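Local structure of KLLA0F20702p (Kluyveromyces lactis, 5Y5A) at residues F414-R427 with A526-V538. The protein is an Est1-family protein that probably helps recruit telomerase to telomeres through its partner Cdc13. Residues are numbered along the deposited sequence; the frame is centred on the assembly and turned at random.
Sequences FKNCEMFQYLAMAR and AKEEHSSRVQVLV
The imidazole of H530 meets the loop just before helix 421-433 and is approached at its edge and over both faces. At the edge and in the ring plane, NE2 donates to the backbone O of F414 over 2.6 Å, with the donor tilted from the carbonyl plane. K415 O lies over one face and V534 CG2, from the next turn of the same helix, over the other, while SG of C417 approaches obliquely on the K415 O side, 4.0 Å from the ring centroid. With CG anti to the backbone N (chi1 176°), the ring reaches from its helix into the loop. Histidine suits the place by pairing an N-H with a flat surface; an alanine here would probably leave the F414 carbonyl without this donor and open a gap beside C417 and L423. The second flat group, the R533 guanidinium, carries CB of F420 over one face, 3.3 Å from NH2, while its NE and NH2 form salt bridges with E484 and E483. Between these polar groups L423 acts as a knob among H530, R533, V534 and L537, its CD1 lying 3.7 Å from V534 CG2. Small A426 lets L537 come close, CB to CD2 3.6 Å. At the start of helix 526-546 a water donates to both C417 O and A526 O. The axes of segments 421-427 and 526-538 approach to 9.9 Å at 25°, roughly parallel; segment 414-427 lies in the stretch matching the Est1 DNA/RNA-binding family, and helix 526-546 packs along helix 421-433. R427 is held by D500, E484 and D485, L537 also touches helix 447-462, and behind helix 421-433 Y422 and M425 pack on helix 339-379.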
ATOM      1  N   PHE A 414       5.419   9.513  23.420  1.00 48.76           N
ATOM      2  CA  PHE A 414       6.747   9.577  22.811  1.00 47.95           C
ATOM      3  C   PHE A 414       7.764   8.722  23.563  1.00 52.87           C
ATOM      4  O   PHE A 414       8.840   8.452  23.033  1.00 54.56           O
ATOM      5  CB  PHE A 414       7.240  11.028  22.703  1.00 44.91           C
ATOM      6  CG  PHE A 414       7.444  11.711  24.032  1.00 47.42           C
ATOM      7  CD1 PHE A 414       8.643  11.578  24.722  1.00 43.02           C
ATOM      8  CD2 PHE A 414       6.444  12.500  24.579  1.00 48.49           C
ATOM      9  CE1 PHE A 414       8.833  12.207  25.931  1.00 42.89           C
ATOM     10  CE2 PHE A 414       6.628  13.131  25.793  1.00 53.80           C
ATOM     11  CZ  PHE A 414       7.822  12.980  26.473  1.00 53.43           C
ATOM     12  N   LYS A 415       7.419   8.280  24.776  1.00 52.41           N
ATOM     13  CA  LYS A 415       8.299   7.402  25.551  1.00 52.66           C
ATOM     14  C   LYS A 415       7.979   5.923  25.358  1.00 51.85           C
ATOM     15  O   LYS A 415       8.699   5.046  25.853  1.00 47.37           O
ATOM     16  CB  LYS A 415       8.228   7.741  27.046  1.00 55.11           C
ATOM     17  CG  LYS A 415       8.754   9.120  27.393  1.00 55.00           C
ATOM     18  CD  LYS A 415       8.724   9.376  28.887  1.00 64.14           C
ATOM     19  CE  LYS A 415       9.150  10.801  29.183  1.00 74.21           C
ATOM     20  NZ  LYS A 415       9.128  11.123  30.636  1.00 80.53           N
ATOM     21  N   ASN A 416       6.893   5.645  24.647  1.00 52.52           N
ATOM     22  CA  ASN A 416       6.427   4.269  24.464  1.00 51.93           C
ATOM     23  C   ASN A 416       7.386   3.463  23.582  1.00 51.85           C
ATOM     24  O   ASN A 416       7.466   3.682  22.370  1.00 48.34           O
ATOM     25  CB  ASN A 416       5.015   4.278  23.859  1.00 56.84           C
ATOM     26  CG  ASN A 416       4.352   2.911  23.873  1.00 56.03           C
ATOM     27  OD1 ASN A 416       4.991   1.888  23.630  1.00 57.97           O
ATOM     28  ND2 ASN A 416       3.052   2.892  24.156  1.00 51.15           N
ATOM     29  N   CYS A 417       8.101   2.525  24.192  1.00 51.10           N
ATOM     30  CA  CYS A 417       9.049   1.681  23.469  1.00 55.76           C
ATOM     31  C   CYS A 417       8.400   0.421  22.887  1.00 62.20           C
ATOM     32  O   CYS A 417       9.033  -0.319  22.140  1.00 62.80           O
ATOM     33  CB  CYS A 417      10.205   1.280  24.387  1.00 53.79           C
ATOM     34  SG  CYS A 417      11.204   2.676  24.990  1.00 75.17           S
ATOM     35  N   GLU A 418       7.136   0.181  23.227  1.00 64.60           N
ATOM     36  CA  GLU A 418       6.453  -1.036  22.792  1.00 65.47           C
ATOM     37  C   GLU A 418       5.821  -0.909  21.406  1.00 56.14           C
ATOM     38  O   GLU A 418       5.735  -1.880  20.667  1.00 55.47           O
ATOM     39  CB  GLU A 418       5.377  -1.428  23.806  1.00 71.07           C
ATOM     40  CG  GLU A 418       5.870  -1.467  25.239  1.00 86.80           C
ATOM     41  CD  GLU A 418       7.019  -2.432  25.428  1.00 99.29           C
ATOM     42  OE1 GLU A 418       6.879  -3.606  25.024  1.00105.65           O
ATOM     43  OE2 GLU A 418       8.064  -2.014  25.974  1.00101.32           O
ATOM     44  N   MET A 419       5.372   0.289  21.059  1.00 54.85           N
ATOM     45  CA  MET A 419       4.659   0.485  19.807  1.00 46.95           C
ATOM     46  C   MET A 419       5.438   1.408  18.869  1.00 49.52           C
ATOM     47  O   MET A 419       5.643   2.587  19.166  1.00 51.71           O
ATOM     48  CB  MET A 419       3.264   1.051  20.079  1.00 48.48           C
ATOM     49  CG  MET A 419       2.416   0.200  21.020  1.00 55.04           C
ATOM     50  SD  MET A 419       1.990  -1.434  20.369  1.00 60.60           S
ATOM     51  CE  MET A 419       0.986  -1.011  18.948  1.00 46.87           C
ATOM     52  N   PHE A 420       5.863   0.867  17.733  1.00 50.09           N
ATOM     53  CA  PHE A 420       6.688   1.627  16.808  1.00 52.47           C
ATOM     54  C   PHE A 420       5.903   2.777  16.194  1.00 48.38           C
ATOM     55  O   PHE A 420       6.496   3.770  15.785  1.00 49.13           O
ATOM     56  CB  PHE A 420       7.252   0.716  15.702  1.00 51.05           C
ATOM     57  CG  PHE A 420       6.238   0.315  14.655  1.00 49.07           C
ATOM     58  CD1 PHE A 420       6.043   1.094  13.519  1.00 48.48           C
ATOM     59  CD2 PHE A 420       5.491  -0.846  14.802  1.00 46.42           C
ATOM     60  CE1 PHE A 420       5.113   0.732  12.561  1.00 46.39           C
ATOM     61  CE2 PHE A 420       4.557  -1.216  13.848  1.00 47.37           C
ATOM     62  CZ  PHE A 420       4.365  -0.424  12.724  1.00 43.61           C
ATOM     63  N   GLN A 421       4.576   2.655  16.145  1.00 44.63           N
ATOM     64  CA  GLN A 421       3.771   3.570  15.321  1.00 50.63           C
ATOM     65  C   GLN A 421       3.856   5.033  15.737  1.00 44.67           C
ATOM     66  O   GLN A 421       3.770   5.928  14.895  1.00 43.98           O
ATOM     67  CB  GLN A 421       2.297   3.159  15.321  1.00 46.87           C
ATOM     68  CG  GLN A 421       1.991   1.896  14.551  1.00 47.01           C
ATOM     69  CD  GLN A 421       1.993   0.671  15.439  1.00 51.70           C
ATOM     70  OE1 GLN A 421       2.421   0.722  16.598  1.00 49.54           O
ATOM     71  NE2 GLN A 421       1.507  -0.442  14.900  1.00 52.85           N
ATOM     72  N   TYR A 422       4.006   5.273  17.033  1.00 46.57           N
ATOM     73  CA  TYR A 422       3.970   6.636  17.553  1.00 42.94           C
ATOM     74  C   TYR A 422       5.061   7.520  16.960  1.00 40.88           C
ATOM     75  O   TYR A 422       4.760   8.564  16.385  1.00 38.96           O
ATOM     76  CB  TYR A 422       4.054   6.606  19.075  1.00 42.49           C
ATOM     77  CG  TYR A 422       2.802   6.016  19.661  1.00 43.57           C
ATOM     78  CD1 TYR A 422       1.584   6.673  19.522  1.00 41.50           C
ATOM     79  CD2 TYR A 422       2.818   4.794  20.310  1.00 42.26           C
ATOM     80  CE1 TYR A 422       0.427   6.149  20.038  1.00 36.41           C
ATOM     81  CE2 TYR A 422       1.647   4.249  20.830  1.00 47.65           C
ATOM     82  CZ  TYR A 422       0.454   4.938  20.687  1.00 44.30           C
ATOM     83  OH  TYR A 422      -0.725   4.426  21.198  1.00 50.15           O
ATOM     84  N   LEU A 423       6.316   7.094  17.058  1.00 38.46           N
ATOM     85  CA  LEU A 423       7.406   7.880  16.487  1.00 44.83           C
ATOM     86  C   LEU A 423       7.548   7.644  14.975  1.00 45.51           C
ATOM     87  O   LEU A 423       8.067   8.493  14.256  1.00 44.94           O
ATOM     88  CB  LEU A 423       8.716   7.571  17.212  1.00 45.21           C
ATOM     89  CG  LEU A 423       8.802   8.057  18.672  1.00 48.49           C
ATOM     90  CD1 LEU A 423      10.220   7.935  19.199  1.00 47.65           C
ATOM     91  CD2 LEU A 423       8.317   9.500  18.813  1.00 41.92           C
ATOM     92  N   ALA A 424       7.074   6.498  14.494  1.00 42.25           N
ATOM     93  CA  ALA A 424       7.077   6.219  13.053  1.00 40.66           C
ATOM     94  C   ALA A 424       6.205   7.210  12.296  1.00 37.57           C
ATOM     95  O   ALA A 424       6.546   7.628  11.196  1.00 42.00           O
ATOM     96  CB  ALA A 424       6.608   4.799  12.775  1.00 37.67           C
ATOM     97  N   MET A 425       5.082   7.590  12.891  1.00 38.96           N
ATOM     98  CA  MET A 425       4.192   8.573  12.279  1.00 36.40           C
ATOM     99  C   MET A 425       4.880   9.930  12.156  1.00 40.85           C
ATOM    100  O   MET A 425       4.743  10.612  11.141  1.00 43.79           O
ATOM    101  CB  MET A 425       2.885   8.704  13.084  1.00 35.31           C
ATOM    102  CG  MET A 425       1.902   7.552  12.843  1.00 43.19           C
ATOM    103  SD  MET A 425       0.272   7.763  13.597  1.00 55.70           S
ATOM    104  CE  MET A 425       0.700   7.903  15.328  1.00 69.31           C
ATOM    105  N   ALA A 426       5.634  10.315  13.181  1.00 41.35           N
ATOM    106  CA  ALA A 426       6.402  11.557  13.098  1.00 43.16           C
ATOM    107  C   ALA A 426       7.460  11.492  11.988  1.00 40.71           C
ATOM    108  O   ALA A 426       7.675  12.481  11.287  1.00 41.06           O
ATOM    109  CB  ALA A 426       7.051  11.882  14.448  1.00 40.79           C
ATOM    110  N   ARG A 427       8.119  10.340  11.829  1.00 40.26           N
ATOM    111  CA  ARG A 427       9.138  10.184  10.781  1.00 42.87           C
ATOM    112  C   ARG A 427       8.524  10.378   9.404  1.00 45.91           C
ATOM    113  O   ARG A 427       9.093  11.023   8.528  1.00 40.01           O
ATOM    114  CB  ARG A 427       9.796   8.804  10.829  1.00 40.36           C
ATOM    115  CG  ARG A 427      10.809   8.588  11.928  1.00 48.05           C
ATOM    116  CD  ARG A 427      11.488   7.245  11.733  1.00 44.83           C
ATOM    117  NE  ARG A 427      12.240   7.188  10.481  1.00 39.31           N
ATOM    118  CZ  ARG A 427      12.446   6.071   9.789  1.00 44.71           C
ATOM    119  NH1 ARG A 427      13.149   6.101   8.662  1.00 44.38           N
ATOM    120  NH2 ARG A 427      11.944   4.920  10.222  1.00 45.59           N
ATOM    121  N   ALA A 526      13.488  -3.293  21.414  1.00 59.06           N
ATOM    122  CA  ALA A 526      12.444  -2.328  21.098  1.00 62.97           C
ATOM    123  C   ALA A 526      12.847  -0.957  21.625  1.00 59.27           C
ATOM    124  O   ALA A 526      12.566   0.069  21.003  1.00 57.67           O
ATOM    125  CB  ALA A 526      11.113  -2.762  21.689  1.00 60.90           C
ATOM    126  N   LYS A 527      13.522  -0.964  22.772  1.00 61.80           N
ATOM    127  CA  LYS A 527      14.005   0.254  23.415  1.00 62.46           C
ATOM    128  C   LYS A 527      15.054   0.953  22.551  1.00 65.59           C
ATOM    129  O   LYS A 527      14.952   2.152  22.268  1.00 65.05           O
ATOM    130  CB  LYS A 527      14.586  -0.069  24.793  1.00 58.96           C
ATOM    131  CG  LYS A 527      15.254   1.112  25.479  1.00 64.99           C
ATOM    132  CD  LYS A 527      15.805   0.727  26.845  1.00 77.11           C
ATOM    133  CE  LYS A 527      16.525   1.896  27.503  1.00 84.22           C
ATOM    134  NZ  LYS A 527      17.216   1.496  28.763  1.00 95.77           N
ATOM    135  N   GLU A 528      16.058   0.191  22.132  1.00 59.54           N
ATOM    136  CA  GLU A 528      17.098   0.722  21.269  1.00 52.87           C
ATOM    137  C   GLU A 528      16.500   1.256  19.974  1.00 50.98           C
ATOM    138  O   GLU A 528      16.858   2.344  19.532  1.00 54.52           O
ATOM    139  CB  GLU A 528      18.155  -0.345  20.993  1.00 54.52           C
ATOM    140  CG  GLU A 528      18.998  -0.646  22.226  1.00 62.43           C
ATOM    141  CD  GLU A 528      19.819  -1.909  22.103  1.00 68.37           C
ATOM    142  OE1 GLU A 528      20.597  -2.199  23.035  1.00 75.50           O
ATOM    143  OE2 GLU A 528      19.684  -2.613  21.082  1.00 69.41           O
ATOM    144  N   GLU A 529      15.565   0.520  19.382  1.00 53.38           N
ATOM    145  CA  GLU A 529      14.921   0.991  18.159  1.00 46.71           C
ATOM    146  C   GLU A 529      14.186   2.304  18.411  1.00 44.87           C
ATOM    147  O   GLU A 529      14.236   3.217  17.588  1.00 52.38           O
ATOM    148  CB  GLU A 529      13.969  -0.066  17.600  1.00 47.53           C
ATOM    149  CG  GLU A 529      14.694  -1.291  17.051  1.00 54.06           C
ATOM    150  CD  GLU A 529      13.778  -2.272  16.331  1.00 60.62           C
ATOM    151  OE1 GLU A 529      12.547  -2.223  16.544  1.00 60.58           O
ATOM    152  OE2 GLU A 529      14.297  -3.096  15.549  1.00 62.74           O
ATOM    153  N   HIS A 530      13.527   2.398  19.561  1.00 47.39           N
ATOM    154  CA  HIS A 530      12.868   3.635  19.978  1.00 51.52           C
ATOM    155  C   HIS A 530      13.885   4.779  20.118  1.00 53.16           C
ATOM    156  O   HIS A 530      13.638   5.910  19.695  1.00 52.09           O
ATOM    157  CB  HIS A 530      12.119   3.416  21.295  1.00 49.92           C
ATOM    158  CG  HIS A 530      11.486   4.657  21.847  1.00 48.01           C
ATOM    159  ND1 HIS A 530      12.050   5.385  22.874  1.00 45.79           N
ATOM    160  CD2 HIS A 530      10.340   5.298  21.518  1.00 45.34           C
ATOM    161  CE1 HIS A 530      11.282   6.424  23.149  1.00 45.58           C
ATOM    162  NE2 HIS A 530      10.239   6.397  22.340  1.00 48.95           N
ATOM    163  N   SER A 531      15.040   4.467  20.692  1.00 50.92           N
ATOM    164  CA  SER A 531      16.108   5.446  20.847  1.00 52.58           C
ATOM    165  C   SER A 531      16.607   5.925  19.482  1.00 50.44           C
ATOM    166  O   SER A 531      16.784   7.123  19.257  1.00 47.25           O
ATOM    167  CB  SER A 531      17.255   4.850  21.660  1.00 55.54           C
ATOM    168  OG  SER A 531      18.271   5.811  21.866  1.00 67.25           O
ATOM    169  N   SER A 532      16.802   4.981  18.567  1.00 43.65           N
ATOM    170  CA  SER A 532      17.178   5.305  17.199  1.00 43.78           C
ATOM    171  C   SER A 532      16.166   6.230  16.504  1.00 46.25           C
ATOM    172  O   SER A 532      16.571   7.154  15.794  1.00 51.08           O
ATOM    173  CB  SER A 532      17.352   4.026  16.383  1.00 47.73           C
ATOM    174  OG  SER A 532      17.492   4.334  15.005  1.00 53.55           O
ATOM    175  N   ARG A 533      14.863   5.989  16.694  1.00 41.73           N
ATOM    176  CA  ARG A 533      13.839   6.880  16.126  1.00 42.23           C
ATOM    177  C   ARG A 533      13.882   8.270  16.761  1.00 43.49           C
ATOM    178  O   ARG A 533      13.635   9.274  16.090  1.00 46.93           O
ATOM    179  CB  ARG A 533      12.432   6.291  16.288  1.00 41.13           C
ATOM    180  CG  ARG A 533      12.158   5.070  15.423  1.00 48.00           C
ATOM    181  CD  ARG A 533      10.691   4.661  15.491  1.00 47.52           C
ATOM    182  NE  ARG A 533      10.411   3.520  14.627  1.00 46.88           N
ATOM    183  CZ  ARG A 533      10.403   2.255  15.030  1.00 45.63           C
ATOM    184  NH1 ARG A 533      10.657   1.943  16.301  1.00 43.51           N
ATOM    185  NH2 ARG A 533      10.140   1.295  14.156  1.00 42.93           N
ATOM    186  N   VAL A 534      14.179   8.320  18.058  1.00 42.32           N
ATOM    187  CA  VAL A 534      14.285   9.588  18.765  1.00 47.56           C
ATOM    188  C   VAL A 534      15.384  10.441  18.135  1.00 49.55           C
ATOM    189  O   VAL A 534      15.178  11.619  17.835  1.00 54.36           O
ATOM    190  CB  VAL A 534      14.569   9.375  20.267  1.00 49.28           C
ATOM    191  CG1 VAL A 534      15.028  10.674  20.929  1.00 46.29           C
ATOM    192  CG2 VAL A 534      13.326   8.821  20.961  1.00 52.23           C
ATOM    193  N   GLN A 535      16.541   9.831  17.905  1.00 44.46           N
ATOM    194  CA  GLN A 535      17.670  10.540  17.311  1.00 45.64           C
ATOM    195  C   GLN A 535      17.340  11.085  15.921  1.00 45.99           C
ATOM    196  O   GLN A 535      17.575  12.252  15.636  1.00 44.48           O
ATOM    197  CB  GLN A 535      18.886   9.622  17.241  1.00 46.11           C
ATOM    198  CG  GLN A 535      19.246   9.023  18.585  1.00 59.16           C
ATOM    199  CD  GLN A 535      20.535   8.242  18.540  1.00 75.87           C
ATOM    200  OE1 GLN A 535      20.531   7.015  18.422  1.00 79.98           O
ATOM    201  NE2 GLN A 535      21.656   8.949  18.639  1.00 82.74           N
ATOM    202  N   VAL A 536      16.774  10.245  15.062  1.00 45.51           N
ATOM    203  CA  VAL A 536      16.500  10.671  13.700  1.00 46.39           C
ATOM    204  C   VAL A 536      15.416  11.746  13.685  1.00 47.15           C
ATOM    205  O   VAL A 536      15.394  12.597  12.797  1.00 51.97           O
ATOM    206  CB  VAL A 536      16.091   9.473  12.794  1.00 46.95           C
ATOM    207  CG1 VAL A 536      14.785   8.823  13.273  1.00 43.62           C
ATOM    208  CG2 VAL A 536      15.977   9.911  11.342  1.00 47.82           C
ATOM    209  N   LEU A 537      14.526  11.724  14.673  1.00 48.63           N
ATOM    210  CA  LEU A 537      13.454  12.713  14.717  1.00 44.96           C
ATOM    211  C   LEU A 537      13.995  14.051  15.186  1.00 50.67           C
ATOM    212  O   LEU A 537      13.613  15.089  14.650  1.00 50.07           O
ATOM    213  CB  LEU A 537      12.318  12.255  15.623  1.00 44.00           C
ATOM    214  CG  LEU A 537      11.306  11.346  14.933  1.00 47.53           C
ATOM    215  CD1 LEU A 537      10.280  10.830  15.924  1.00 44.42           C
ATOM    216  CD2 LEU A 537      10.628  12.100  13.795  1.00 42.06           C
ATOM    217  N   VAL A 538      14.886  14.027  16.179  1.00 49.87           N
ATOM    218  CA  VAL A 538      15.511  15.253  16.658  1.00 52.40           C
ATOM    219  C   VAL A 538      16.306  15.889  15.512  1.00 53.24           C
ATOM    220  O   VAL A 538      16.260  17.100  15.307  1.00 50.95           O
ATOM    221  CB  VAL A 538      16.428  14.993  17.883  1.00 48.51           C
ATOM    222  CG1 VAL A 538      17.303  16.197  18.174  1.00 48.01           C
ATOM    223  CG2 VAL A 538      15.601  14.648  19.114  1.00 47.93           C
TER
HETATM  224  O   HOH W   1      10.225   0.851  19.828  1.00 52.99           O